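Local coordinates for protein nicking enzyme (Staphylococcus aureus, PDB 4HT4) that probably nicks plasmid DNA as the relaxase that starts conjugative transfer of antibiotic resistance, the part here being its N-terminal MobA/MobL relaxase domain in complex with DNA, at residues A1-Q6 against E167-W172; D47-L52 against K62-L67. The protein carries 1 engineered substitution. One frame throughout, in Å; residues are numbered along the deposited sequence.

Contact 1: A1-Q6 against E167-W172; sequences AMYHFQ and EWRKRW. With nucleotides of chain B.
Y3 is tied to the helix by its hydroxyl. Y3 OH donates to the carbonyl O of R169 over 2.7 Å, at a C=O...donor angle of 110°, tilted off the carbonyl plane. The Y3 ring is flanked: CE1 lies 3.5 Å from CD1 of W172, and CE2 lies 3.4 Å from NH2 of R169. F5 CG is anti to the backbone N (chi1 -179°), which carries it toward the helix, and the backbone N of R169 lies over one face of the F5 ring. CD2 of F5 is 3.6 Å from CG of R169. CZ of F5 is 3.9 Å from CB of W168. F5, W168, R169 and W172 are buried and form the close-packed part.

R169 NH1 is 3.2 Å from N3 of DA21 of chain B, while NH2 is held by the carbonyl of A191. C4 of DT24 of chain B lies over one face of the buried H4 ring, toward its rim. The looser side is at A1 and M2. A1 N is hydrogen-bonded to O6 of DG25 of chain B.

The contact lays helix 162-182 against the start of edge strand 5-11. Strand 81-89 pairs with that strand, and W172 touches its I88. F106 of helix 96-108 touches both F5 and W172.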
ATOM      1  N   ALA A   1      -5.589  18.033  -7.723  1.00 68.30           N
ATOM      2  CA  ALA A   1      -6.615  18.658  -8.548  1.00 60.80           C
ATOM      3  C   ALA A   1      -7.419  17.620  -9.322  1.00 71.84           C
ATOM      4  O   ALA A   1      -8.073  17.949 -10.310  1.00 86.01           O
ATOM      5  CB  ALA A   1      -5.988  19.660  -9.507  1.00 57.73           C
HETATM    6  N   MSE A   2      -7.365  16.370  -8.873  1.00 67.65           N
HETATM    7  CA  MSE A   2      -8.078  15.287  -9.543  1.00 72.91           C
HETATM    8  C   MSE A   2      -8.163  14.050  -8.651  1.00 67.26           C
HETATM    9  O   MSE A   2      -7.232  13.750  -7.903  1.00 69.71           O
HETATM   10  CB  MSE A   2      -7.388  14.936 -10.861  1.00 69.82           C
HETATM   11  CG  MSE A   2      -8.305  14.320 -11.902  1.00 72.11           C
HETATM   12 SE   MSE A   2      -7.294  13.663 -13.425  1.00129.60          SE
HETATM   13  CE  MSE A   2      -6.189  12.374 -12.470  1.00 86.38           C
ATOM     14  N   TYR A   3      -9.280  13.333  -8.735  1.00 62.90           N
ATOM     15  CA  TYR A   3      -9.481  12.141  -7.919  1.00 64.05           C
ATOM     16  C   TYR A   3      -9.144  10.864  -8.675  1.00 67.16           C
ATOM     17  O   TYR A   3      -9.606  10.648  -9.796  1.00 76.18           O
ATOM     18  CB  TYR A   3     -10.924  12.065  -7.418  1.00 69.23           C
ATOM     19  CG  TYR A   3     -11.165  10.971  -6.402  1.00 73.92           C
ATOM     20  CD1 TYR A   3     -10.995  11.210  -5.044  1.00 64.12           C
ATOM     21  CD2 TYR A   3     -11.566   9.700  -6.797  1.00 70.22           C
ATOM     22  CE1 TYR A   3     -11.215  10.214  -4.109  1.00 77.15           C
ATOM     23  CE2 TYR A   3     -11.788   8.698  -5.869  1.00 62.79           C
ATOM     24  CZ  TYR A   3     -11.611   8.960  -4.528  1.00 72.29           C
ATOM     25  OH  TYR A   3     -11.831   7.967  -3.603  1.00 66.21           O
ATOM     26  N   HIS A   4      -8.342  10.013  -8.046  1.00 71.09           N
ATOM     27  CA  HIS A   4      -8.069   8.688  -8.579  1.00 67.53           C
ATOM     28  C   HIS A   4      -7.762   7.712  -7.456  1.00 69.02           C
ATOM     29  O   HIS A   4      -6.804   7.894  -6.705  1.00 63.21           O
ATOM     30  CB  HIS A   4      -6.913   8.715  -9.575  1.00 76.87           C
ATOM     31  CG  HIS A   4      -6.526   7.359 -10.078  1.00 92.42           C
ATOM     32  ND1 HIS A   4      -7.386   6.563 -10.804  1.00 81.10           N
ATOM     33  CD2 HIS A   4      -5.379   6.654  -9.949  1.00 78.12           C
ATOM     34  CE1 HIS A   4      -6.781   5.427 -11.107  1.00 81.61           C
ATOM     35  NE2 HIS A   4      -5.561   5.458 -10.599  1.00 84.02           N
ATOM     36  N   PHE A   5      -8.582   6.674  -7.347  1.00 72.56           N
ATOM     37  CA  PHE A   5      -8.391   5.654  -6.329  1.00 72.63           C
ATOM     38  C   PHE A   5      -8.556   4.271  -6.944  1.00 69.18           C
ATOM     39  O   PHE A   5      -9.623   3.938  -7.457  1.00 73.46           O
ATOM     40  CB  PHE A   5      -9.392   5.849  -5.189  1.00 76.70           C
ATOM     41  CG  PHE A   5      -9.248   4.852  -4.073  1.00 65.20           C
ATOM     42  CD1 PHE A   5      -8.390   5.096  -3.017  1.00 62.84           C
ATOM     43  CD2 PHE A   5      -9.980   3.676  -4.077  1.00 62.36           C
ATOM     44  CE1 PHE A   5      -8.260   4.183  -1.990  1.00 68.17           C
ATOM     45  CE2 PHE A   5      -9.853   2.762  -3.053  1.00 58.40           C
ATOM     46  CZ  PHE A   5      -8.993   3.017  -2.010  1.00 57.49           C
ATOM     47  N   GLN A   6      -7.502   3.467  -6.890  1.00 65.60           N
ATOM     48  CA  GLN A   6      -7.564   2.113  -7.425  1.00 72.37           C
ATOM     49  C   GLN A   6      -7.267   1.075  -6.351  1.00 63.28           C
ATOM     50  O   GLN A   6      -6.301   1.201  -5.598  1.00 67.19           O
ATOM     51  CB  GLN A   6      -6.607   1.943  -8.606  1.00 65.61           C
ATOM     52  CG  GLN A   6      -6.705   0.581  -9.273  1.00 65.19           C
ATOM     53  CD  GLN A   6      -5.903   0.496 -10.554  1.00 82.48           C
ATOM     54  OE1 GLN A   6      -5.093   1.373 -10.853  1.00 79.44           O
ATOM     55  NE2 GLN A   6      -6.128  -0.563 -11.323  1.00 74.68           N
ATOM     56  N   GLU A 167     -15.711   2.853   1.903  1.00 59.33           N
ATOM     57  CA  GLU A 167     -15.262   3.668   3.025  1.00 56.19           C
ATOM     58  C   GLU A 167     -13.899   4.281   2.730  1.00 63.29           C
ATOM     59  O   GLU A 167     -13.664   5.459   2.998  1.00 71.11           O
ATOM     60  CB  GLU A 167     -15.181   2.830   4.301  1.00 63.25           C
ATOM     61  CG  GLU A 167     -14.521   3.536   5.470  1.00 68.48           C
ATOM     62  CD  GLU A 167     -14.431   2.657   6.702  1.00 75.15           C
ATOM     63  OE1 GLU A 167     -15.128   1.621   6.745  1.00 77.22           O
ATOM     64  OE2 GLU A 167     -13.663   3.001   7.625  1.00 66.13           O
ATOM     65  N   TRP A 168     -13.005   3.469   2.175  1.00 65.85           N
ATOM     66  CA  TRP A 168     -11.655   3.917   1.857  1.00 67.48           C
ATOM     67  C   TRP A 168     -11.662   4.987   0.772  1.00 68.32           C
ATOM     68  O   TRP A 168     -10.845   5.909   0.793  1.00 63.34           O
ATOM     69  CB  TRP A 168     -10.789   2.733   1.427  1.00 68.82           C
ATOM     70  CG  TRP A 168     -10.267   1.926   2.575  1.00 69.34           C
ATOM     71  CD1 TRP A 168     -10.182   2.317   3.879  1.00 72.86           C
ATOM     72  CD2 TRP A 168      -9.756   0.589   2.522  1.00 73.99           C
ATOM     73  NE1 TRP A 168      -9.647   1.308   4.641  1.00 72.07           N
ATOM     74  CE2 TRP A 168      -9.378   0.237   3.833  1.00 74.24           C
ATOM     75  CE3 TRP A 168      -9.582  -0.341   1.495  1.00 74.38           C
ATOM     76  CZ2 TRP A 168      -8.837  -1.008   4.141  1.00 67.75           C
ATOM     77  CZ3 TRP A 168      -9.045  -1.575   1.805  1.00 62.85           C
ATOM     78  CH2 TRP A 168      -8.680  -1.897   3.117  1.00 63.44           C
ATOM     79  N   ARG A 169     -12.584   4.856  -0.176  1.00 68.84           N
ATOM     80  CA  ARG A 169     -12.727   5.838  -1.243  1.00 63.11           C
ATOM     81  C   ARG A 169     -13.133   7.193  -0.678  1.00 68.53           C
ATOM     82  O   ARG A 169     -12.581   8.226  -1.058  1.00 65.36           O
ATOM     83  CB  ARG A 169     -13.761   5.375  -2.269  1.00 61.54           C
ATOM     84  CG  ARG A 169     -13.353   4.144  -3.058  1.00 64.41           C
ATOM     85  CD  ARG A 169     -14.357   3.863  -4.159  1.00 66.37           C
ATOM     86  NE  ARG A 169     -14.617   5.059  -4.953  1.00 80.22           N
ATOM     87  CZ  ARG A 169     -13.924   5.403  -6.034  1.00 86.53           C
ATOM     88  NH1 ARG A 169     -12.928   4.638  -6.460  1.00 68.94           N
ATOM     89  NH2 ARG A 169     -14.230   6.513  -6.690  1.00 86.95           N
ATOM     90  N   LYS A 170     -14.103   7.182   0.231  1.00 65.65           N
ATOM     91  CA  LYS A 170     -14.585   8.412   0.848  1.00 69.14           C
ATOM     92  C   LYS A 170     -13.549   8.983   1.810  1.00 72.46           C
ATOM     93  O   LYS A 170     -13.465  10.197   1.995  1.00 69.37           O
ATOM     94  CB  LYS A 170     -15.903   8.166   1.582  1.00 68.38           C
ATOM     95  N   ARG A 171     -12.762   8.101   2.417  1.00 64.68           N
ATOM     96  CA  ARG A 171     -11.719   8.527   3.341  1.00 71.11           C
ATOM     97  C   ARG A 171     -10.618   9.278   2.607  1.00 64.19           C
ATOM     98  O   ARG A 171     -10.112  10.287   3.097  1.00 59.39           O
ATOM     99  CB  ARG A 171     -11.123   7.325   4.073  1.00 60.88           C
ATOM    100  CG  ARG A 171     -10.051   7.697   5.083  1.00 65.16           C
ATOM    101  CD  ARG A 171      -9.362   6.467   5.640  1.00 77.92           C
ATOM    102  NE  ARG A 171     -10.302   5.561   6.293  1.00 75.20           N
ATOM    103  CZ  ARG A 171      -9.953   4.420   6.876  1.00 64.98           C
ATOM    104  NH1 ARG A 171      -8.681   4.044   6.890  1.00 80.15           N
ATOM    105  NH2 ARG A 171     -10.873   3.655   7.447  1.00 62.12           N
ATOM    106  N   TRP A 172     -10.250   8.781   1.430  1.00 62.57           N
ATOM    107  CA  TRP A 172      -9.212   9.416   0.626  1.00 61.10           C
ATOM    108  C   TRP A 172      -9.668  10.777   0.117  1.00 65.19           C
ATOM    109  O   TRP A 172      -8.860  11.689  -0.052  1.00 62.93           O
ATOM    110  CB  TRP A 172      -8.796   8.515  -0.541  1.00 64.13           C
ATOM    111  CG  TRP A 172      -7.867   9.184  -1.505  1.00 64.80           C
ATOM    112  CD1 TRP A 172      -8.064   9.351  -2.845  1.00 67.67           C
ATOM    113  CD2 TRP A 172      -6.604   9.792  -1.207  1.00 53.92           C
ATOM    114  NE1 TRP A 172      -7.000  10.015  -3.401  1.00 63.11           N
ATOM    115  CE2 TRP A 172      -6.090  10.299  -2.415  1.00 57.25           C
ATOM    116  CE3 TRP A 172      -5.856   9.954  -0.036  1.00 45.67           C
ATOM    117  CZ2 TRP A 172      -4.865  10.956  -2.489  1.00 49.37           C
ATOM    118  CZ3 TRP A 172      -4.640  10.606  -0.111  1.00 55.23           C
ATOM    119  CH2 TRP A 172      -4.157  11.100  -1.329  1.00 50.87           C
TER
ATOM    120  P    DT B  24     -10.947   8.813 -18.316  1.00 86.88           P
ATOM    121  OP1  DT B  24     -12.300   9.339 -18.599  1.00 79.77           O
ATOM    122  OP2  DT B  24     -10.234   8.027 -19.345  1.00 80.62           O
ATOM    123  O5'  DT B  24      -9.992  10.021 -17.891  1.00 77.66           O
ATOM    124  C5'  DT B  24     -10.320  10.822 -16.767  1.00 67.51           C
ATOM    125  C4'  DT B  24      -9.057  11.391 -16.153  1.00 71.96           C
ATOM    126  O4'  DT B  24      -8.510  10.435 -15.214  1.00 88.88           O
ATOM    127  C3'  DT B  24      -7.957  11.704 -17.163  1.00 74.80           C
ATOM    128  O3'  DT B  24      -7.518  13.046 -16.995  1.00 77.11           O
ATOM    129  C2'  DT B  24      -6.857  10.691 -16.850  1.00 80.96           C
ATOM    130  C1'  DT B  24      -7.110  10.385 -15.379  1.00 78.60           C
ATOM    131  N1   DT B  24      -6.643   9.042 -14.947  1.00 76.74           N
ATOM    132  C2   DT B  24      -5.459   8.937 -14.257  1.00 79.76           C
ATOM    133  O2   DT B  24      -4.762   9.893 -13.978  1.00 89.41           O
ATOM    134  N3   DT B  24      -5.114   7.659 -13.902  1.00 76.20           N
ATOM    135  C4   DT B  24      -5.821   6.502 -14.160  1.00 77.90           C
ATOM    136  O4   DT B  24      -5.428   5.398 -13.801  1.00 89.96           O
ATOM    137  C5   DT B  24      -7.050   6.683 -14.885  1.00 80.03           C
ATOM    138  C7   DT B  24      -7.901   5.497 -15.224  1.00 71.17           C
ATOM    139  C6   DT B  24      -7.400   7.926 -15.239  1.00 83.38           C
ATOM    140  P    DA B  21     -18.940  -1.740  -7.024  1.00 77.99           P
ATOM    141  OP1  DA B  21     -20.345  -2.133  -6.781  1.00 83.16           O
ATOM    142  OP2  DA B  21     -18.427  -1.672  -8.410  1.00 64.62           O
ATOM    143  O5'  DA B  21     -18.685  -0.317  -6.332  1.00 65.10           O
ATOM    144  C5'  DA B  21     -17.359   0.156  -6.155  1.00 73.71           C
ATOM    145  C4'  DA B  21     -17.239   1.658  -6.324  1.00 74.91           C
ATOM    146  O4'  DA B  21     -15.839   1.981  -6.464  1.00 80.66           O
ATOM    147  C3'  DA B  21     -17.847   2.232  -7.591  1.00 77.44           C
ATOM    148  O3'  DA B  21     -17.965   3.641  -7.451  1.00 83.67           O
ATOM    149  C2'  DA B  21     -16.795   1.848  -8.629  1.00 73.66           C
ATOM    150  C1'  DA B  21     -15.491   1.906  -7.833  1.00 79.72           C
ATOM    151  N9   DA B  21     -14.637   0.739  -8.043  1.00 68.73           N
ATOM    152  C8   DA B  21     -15.015  -0.473  -8.544  1.00 65.08           C
ATOM    153  N7   DA B  21     -14.032  -1.335  -8.626  1.00 69.03           N
ATOM    154  C5   DA B  21     -12.933  -0.638  -8.148  1.00 75.45           C
ATOM    155  C6   DA B  21     -11.579  -0.988  -7.975  1.00 73.55           C
ATOM    156  N6   DA B  21     -11.086  -2.192  -8.281  1.00 70.16           N
ATOM    157  N1   DA B  21     -10.751  -0.048  -7.472  1.00 66.46           N
ATOM    158  C2   DA B  21     -11.246   1.157  -7.164  1.00 67.89           C
ATOM    159  N3   DA B  21     -12.496   1.599  -7.283  1.00 76.11           N
ATOM    160  C4   DA B  21     -13.291   0.643  -7.785  1.00 69.90           C
ATOM    161  P    DG B  25      -7.223  13.963 -18.280  1.00 86.61           P
ATOM    162  OP1  DG B  25      -7.721  15.325 -17.980  1.00 95.23           O
ATOM    163  OP2  DG B  25      -7.715  13.246 -19.478  1.00 83.47           O
ATOM    164  O5'  DG B  25      -5.628  14.013 -18.353  1.00 74.55           O
ATOM    165  C5'  DG B  25      -4.928  14.736 -17.356  1.00 73.45           C
ATOM    166  C4'  DG B  25      -3.534  14.180 -17.152  1.00 66.89           C
ATOM    167  O4'  DG B  25      -2.885  14.957 -16.115  1.00 75.65           O
ATOM    168  C3'  DG B  25      -3.483  12.758 -16.624  1.00 85.21           C
ATOM    169  O3'  DG B  25      -2.158  12.273 -16.739  1.00 86.49           O
ATOM    170  C2'  DG B  25      -3.816  13.027 -15.167  1.00 82.83           C
ATOM    171  C1'  DG B  25      -2.868  14.197 -14.921  1.00 86.16           C
ATOM    172  N9   DG B  25      -3.240  15.069 -13.811  1.00 87.63           N
ATOM    173  C8   DG B  25      -3.828  16.307 -13.902  1.00 78.91           C
ATOM    174  N7   DG B  25      -4.039  16.862 -12.743  1.00 87.10           N
ATOM    175  C5   DG B  25      -3.560  15.937 -11.824  1.00 77.99           C
ATOM    176  C6   DG B  25      -3.524  15.994 -10.412  1.00 68.45           C
ATOM    177  O6   DG B  25      -3.921  16.901  -9.665  1.00 69.84           O
ATOM    178  N1   DG B  25      -2.955  14.844  -9.871  1.00 82.40           N
ATOM    179  C2   DG B  25      -2.483  13.779 -10.603  1.00 70.31           C
ATOM    180  N2   DG B  25      -1.970  12.764  -9.894  1.00 66.75           N
ATOM    181  N3   DG B  25      -2.510  13.713 -11.928  1.00 69.54           N
ATOM    182  C4   DG B  25      -3.063  14.826 -12.468  1.00 86.52           C
TER

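Contact 2: D47-L52 against K62-L67; sequences DYSEIL and KDREYL
I51 carries the apolar part of this contact, and its CD1 makes most of the approach. CG1 is anti to the carbonyl carbon (chi1 -64°), and the extended second torsion carries CD1 onward to the start of the helix. CD1 lies 3.6 Å from CA of R64 and 4.1 Å from CD2 of L67. The other branch, CG2, lies beside the backbone of K62, 4.1 Å from its CA.

R64 reaches across to the strand. Its chain is extended through CD, then bends at chi3 (-63°), which places NE. NH2 ends 3.6 Å from CB of S49, and the backbone N of E50 lies near the guanidinium plane. NE forms a salt bridge with D118, so the group is held by strand 117-122 as well. S49 turns its OG to N120 of the same strand.

K62 folds at CE and again at NZ, and NZ turns to the carbonyl O of I51. The modelled separation is too short to be taken literally, so the exact length of this bond is doubtful. E50 OE2 is 4.7 Å from NZ of K62 and may favour the lysine charge.

On the strand, Y48 OH bonds to OE1 of E50 over 2.9 Å, from well above the carboxylate plane. At the helix start, D63 is the N-cap. Its OD2 takes the N-H of Y66 at 2.6 Å, nearly straight at 160°.

The arrangement is an edge strand joined by an eleven-residue connection to an N-capped helix that packs beside it. The sheet it edges is antiparallel, and the neighbouring strand 117-122 ends at H122, a nickel ligand with H130 and H132. This histidine-bound metal on a central sheet is consistent with the relaxase fold of the Rep clan.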
ATOM      1  N   ASP A  47      10.661   8.532  -5.436  1.00 75.88           N
ATOM      2  CA  ASP A  47      11.034   9.748  -4.721  1.00 77.70           C
ATOM      3  C   ASP A  47      10.847   9.643  -3.208  1.00 63.18           C
ATOM      4  O   ASP A  47      11.446  10.407  -2.449  1.00 57.10           O
ATOM      5  CB  ASP A  47      10.263  10.948  -5.277  1.00 69.23           C
ATOM      6  CG  ASP A  47      10.444  11.112  -6.774  1.00 75.85           C
ATOM      7  OD1 ASP A  47      11.495  11.641  -7.194  1.00 84.60           O
ATOM      8  OD2 ASP A  47       9.535  10.711  -7.530  1.00 71.16           O
ATOM      9  N   TYR A  48      10.021   8.699  -2.771  1.00 67.64           N
ATOM     10  CA  TYR A  48       9.827   8.474  -1.343  1.00 72.16           C
ATOM     11  C   TYR A  48       9.382   7.043  -1.053  1.00 76.22           C
ATOM     12  O   TYR A  48       8.502   6.508  -1.727  1.00 66.37           O
ATOM     13  CB  TYR A  48       8.812   9.465  -0.771  1.00 69.38           C
ATOM     14  CG  TYR A  48       8.698   9.424   0.736  1.00 66.42           C
ATOM     15  CD1 TYR A  48       9.569  10.148   1.536  1.00 64.02           C
ATOM     16  CD2 TYR A  48       7.716   8.664   1.358  1.00 70.79           C
ATOM     17  CE1 TYR A  48       9.470  10.116   2.915  1.00 68.89           C
ATOM     18  CE2 TYR A  48       7.607   8.625   2.737  1.00 67.72           C
ATOM     19  CZ  TYR A  48       8.487   9.353   3.509  1.00 65.73           C
ATOM     20  OH  TYR A  48       8.385   9.320   4.882  1.00 68.48           O
ATOM     21  N   SER A  49       9.998   6.431  -0.047  1.00 73.40           N
ATOM     22  CA  SER A  49       9.649   5.074   0.355  1.00 64.06           C
ATOM     23  C   SER A  49       9.605   4.948   1.870  1.00 63.78           C
ATOM     24  O   SER A  49      10.468   5.474   2.572  1.00 67.46           O
ATOM     25  CB  SER A  49      10.641   4.066  -0.224  1.00 60.01           C
ATOM     26  OG  SER A  49      10.530   3.994  -1.633  1.00 78.09           O
ATOM     27  N   GLU A  50       8.595   4.243   2.367  1.00 65.09           N
ATOM     28  CA  GLU A  50       8.450   4.020   3.799  1.00 74.43           C
ATOM     29  C   GLU A  50       7.537   2.831   4.074  1.00 69.35           C
ATOM     30  O   GLU A  50       6.579   2.589   3.340  1.00 66.29           O
ATOM     31  CB  GLU A  50       7.892   5.271   4.481  1.00 68.64           C
ATOM     32  CG  GLU A  50       7.833   5.178   5.997  1.00 71.64           C
ATOM     33  CD  GLU A  50       7.102   6.347   6.624  1.00 73.07           C
ATOM     34  OE1 GLU A  50       6.618   7.219   5.872  1.00 84.91           O
ATOM     35  OE2 GLU A  50       7.007   6.393   7.868  1.00 73.85           O
ATOM     36  N   ILE A  51       7.845   2.089   5.132  1.00 71.50           N
ATOM     37  CA  ILE A  51       6.980   1.010   5.588  1.00 70.47           C
ATOM     38  C   ILE A  51       6.341   1.376   6.922  1.00 72.84           C
ATOM     39  O   ILE A  51       7.036   1.631   7.905  1.00 72.91           O
ATOM     40  CB  ILE A  51       7.741  -0.311   5.744  1.00 62.82           C
ATOM     41  CG1 ILE A  51       8.275  -0.780   4.393  1.00 63.28           C
ATOM     42  CG2 ILE A  51       6.838  -1.372   6.351  1.00 60.28           C
ATOM     43  CD1 ILE A  51       8.933  -2.134   4.447  1.00 79.48           C
ATOM     44  N   LEU A  52       5.014   1.394   6.946  1.00 60.92           N
ATOM     45  CA  LEU A  52       4.279   1.788   8.140  1.00 69.17           C
ATOM     46  C   LEU A  52       3.656   0.576   8.824  1.00 72.09           C
ATOM     47  O   LEU A  52       3.004  -0.246   8.180  1.00 65.05           O
ATOM     48  CB  LEU A  52       3.210   2.818   7.781  1.00 68.30           C
ATOM     49  CG  LEU A  52       3.694   3.908   6.827  1.00 65.93           C
ATOM     50  CD1 LEU A  52       3.152   3.675   5.424  1.00 69.74           C
ATOM     51  CD2 LEU A  52       3.314   5.286   7.334  1.00 73.04           C
ATOM     52  N   LYS A  62       9.887  -3.341   9.211  1.00 83.43           N
ATOM     53  CA  LYS A  62      10.269  -2.106   8.532  1.00 78.47           C
ATOM     54  C   LYS A  62      11.368  -2.363   7.508  1.00 76.23           C
ATOM     55  O   LYS A  62      11.790  -1.456   6.791  1.00 77.78           O
ATOM     56  CB  LYS A  62      10.692  -1.025   9.529  1.00 70.68           C
ATOM     57  CG  LYS A  62       9.536  -0.447  10.328  1.00 71.32           C
ATOM     58  CD  LYS A  62       9.932   0.828  11.056  1.00 70.16           C
ATOM     59  CE  LYS A  62      10.014   2.010  10.103  1.00 95.95           C
ATOM     60  NZ  LYS A  62       8.681   2.357   9.536  1.00 90.45           N
ATOM     61  N   ASP A  63      11.834  -3.607   7.452  1.00 80.39           N
ATOM     62  CA  ASP A  63      12.751  -4.034   6.407  1.00 69.96           C
ATOM     63  C   ASP A  63      11.947  -4.630   5.262  1.00 69.82           C
ATOM     64  O   ASP A  63      11.185  -5.579   5.454  1.00 65.67           O
ATOM     65  CB  ASP A  63      13.749  -5.057   6.942  1.00 73.22           C
ATOM     66  CG  ASP A  63      14.637  -5.619   5.856  1.00 75.38           C
ATOM     67  OD1 ASP A  63      15.667  -4.985   5.541  1.00 81.85           O
ATOM     68  OD2 ASP A  63      14.304  -6.693   5.314  1.00 71.70           O
ATOM     69  N   ARG A  64      12.115  -4.067   4.072  1.00 70.25           N
ATOM     70  CA  ARG A  64      11.303  -4.446   2.923  1.00 72.28           C
ATOM     71  C   ARG A  64      11.575  -5.878   2.470  1.00 68.86           C
ATOM     72  O   ARG A  64      10.675  -6.565   1.987  1.00 70.36           O
ATOM     73  CB  ARG A  64      11.534  -3.468   1.771  1.00 60.30           C
ATOM     74  CG  ARG A  64      10.483  -3.534   0.681  1.00 67.80           C
ATOM     75  CD  ARG A  64      10.565  -2.329  -0.242  1.00 79.95           C
ATOM     76  NE  ARG A  64      10.290  -1.077   0.460  1.00 75.51           N
ATOM     77  CZ  ARG A  64      11.225  -0.213   0.841  1.00 78.65           C
ATOM     78  NH1 ARG A  64      12.503  -0.458   0.588  1.00 89.76           N
ATOM     79  NH2 ARG A  64      10.882   0.901   1.475  1.00 69.62           N
ATOM     80  N   GLU A  65      12.813  -6.326   2.640  1.00 61.81           N
ATOM     81  CA  GLU A  65      13.204  -7.658   2.197  1.00 63.05           C
ATOM     82  C   GLU A  65      12.617  -8.750   3.087  1.00 62.53           C
ATOM     83  O   GLU A  65      12.101  -9.753   2.592  1.00 60.88           O
ATOM     84  CB  GLU A  65      14.726  -7.778   2.146  1.00 77.24           C
ATOM     85  CG  GLU A  65      15.216  -9.021   1.429  1.00 72.75           C
ATOM     86  CD  GLU A  65      16.713  -9.008   1.212  1.00 78.71           C
ATOM     87  OE1 GLU A  65      17.456  -8.908   2.209  1.00 86.57           O
ATOM     88  OE2 GLU A  65      17.144  -9.087   0.043  1.00 70.69           O
ATOM     89  N   TYR A  66      12.701  -8.554   4.400  1.00 53.86           N
ATOM     90  CA  TYR A  66      12.177  -9.524   5.354  1.00 51.79           C
ATOM     91  C   TYR A  66      10.665  -9.641   5.252  1.00 67.99           C
ATOM     92  O   TYR A  66      10.113 -10.740   5.298  1.00 71.66           O
ATOM     93  CB  TYR A  66      12.562  -9.135   6.783  1.00 62.77           C
ATOM     94  CG  TYR A  66      11.858  -9.946   7.851  1.00 78.46           C
ATOM     95  CD1 TYR A  66      12.322 -11.203   8.214  1.00 77.69           C
ATOM     96  CD2 TYR A  66      10.727  -9.454   8.495  1.00 75.94           C
ATOM     97  CE1 TYR A  66      11.682 -11.949   9.188  1.00 78.96           C
ATOM     98  CE2 TYR A  66      10.081 -10.193   9.470  1.00 85.52           C
ATOM     99  CZ  TYR A  66      10.563 -11.440   9.812  1.00 94.17           C
ATOM    100  OH  TYR A  66       9.926 -12.181  10.782  1.00 82.44           O
ATOM    101  N   LEU A  67      10.006  -8.494   5.119  1.00 74.93           N
ATOM    102  CA  LEU A  67       8.550  -8.424   5.116  1.00 56.40           C
ATOM    103  C   LEU A  67       7.903  -9.310   4.054  1.00 60.67           C
ATOM    104  O   LEU A  67       7.113 -10.194   4.380  1.00 59.14           O
ATOM    105  CB  LEU A  67       8.090  -6.975   4.937  1.00 67.97           C
ATOM    106  CG  LEU A  67       6.591  -6.751   4.736  1.00 67.97           C
ATOM    107  CD1 LEU A  67       5.813  -7.231   5.948  1.00 63.56           C
ATOM    108  CD2 LEU A  67       6.303  -5.285   4.454  1.00 63.04           C
TER

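Overall arrangement
The chain begins in contact 1. Residues 1-6 lead into strand 5-11, one edge of the five-stranded antiparallel sheet. After helix 18-26 and a small hairpin, it reaches strand 48-52, the opposite edge. Contact 2 closes a short loop there, from 47-52 to 62-67, where 62-67 holds the start of helix 64-74. The chain then builds the three inner strands and helix 96-108. Contact 1 closes only when helix 162-182 returns to the first residues. Contact 2 is therefore nested inside contact 1. The two do not touch: their nearest atoms are about 12 Å apart. They lie on opposite sides of the chain's centre and tie different helices to the two edges of one sheet.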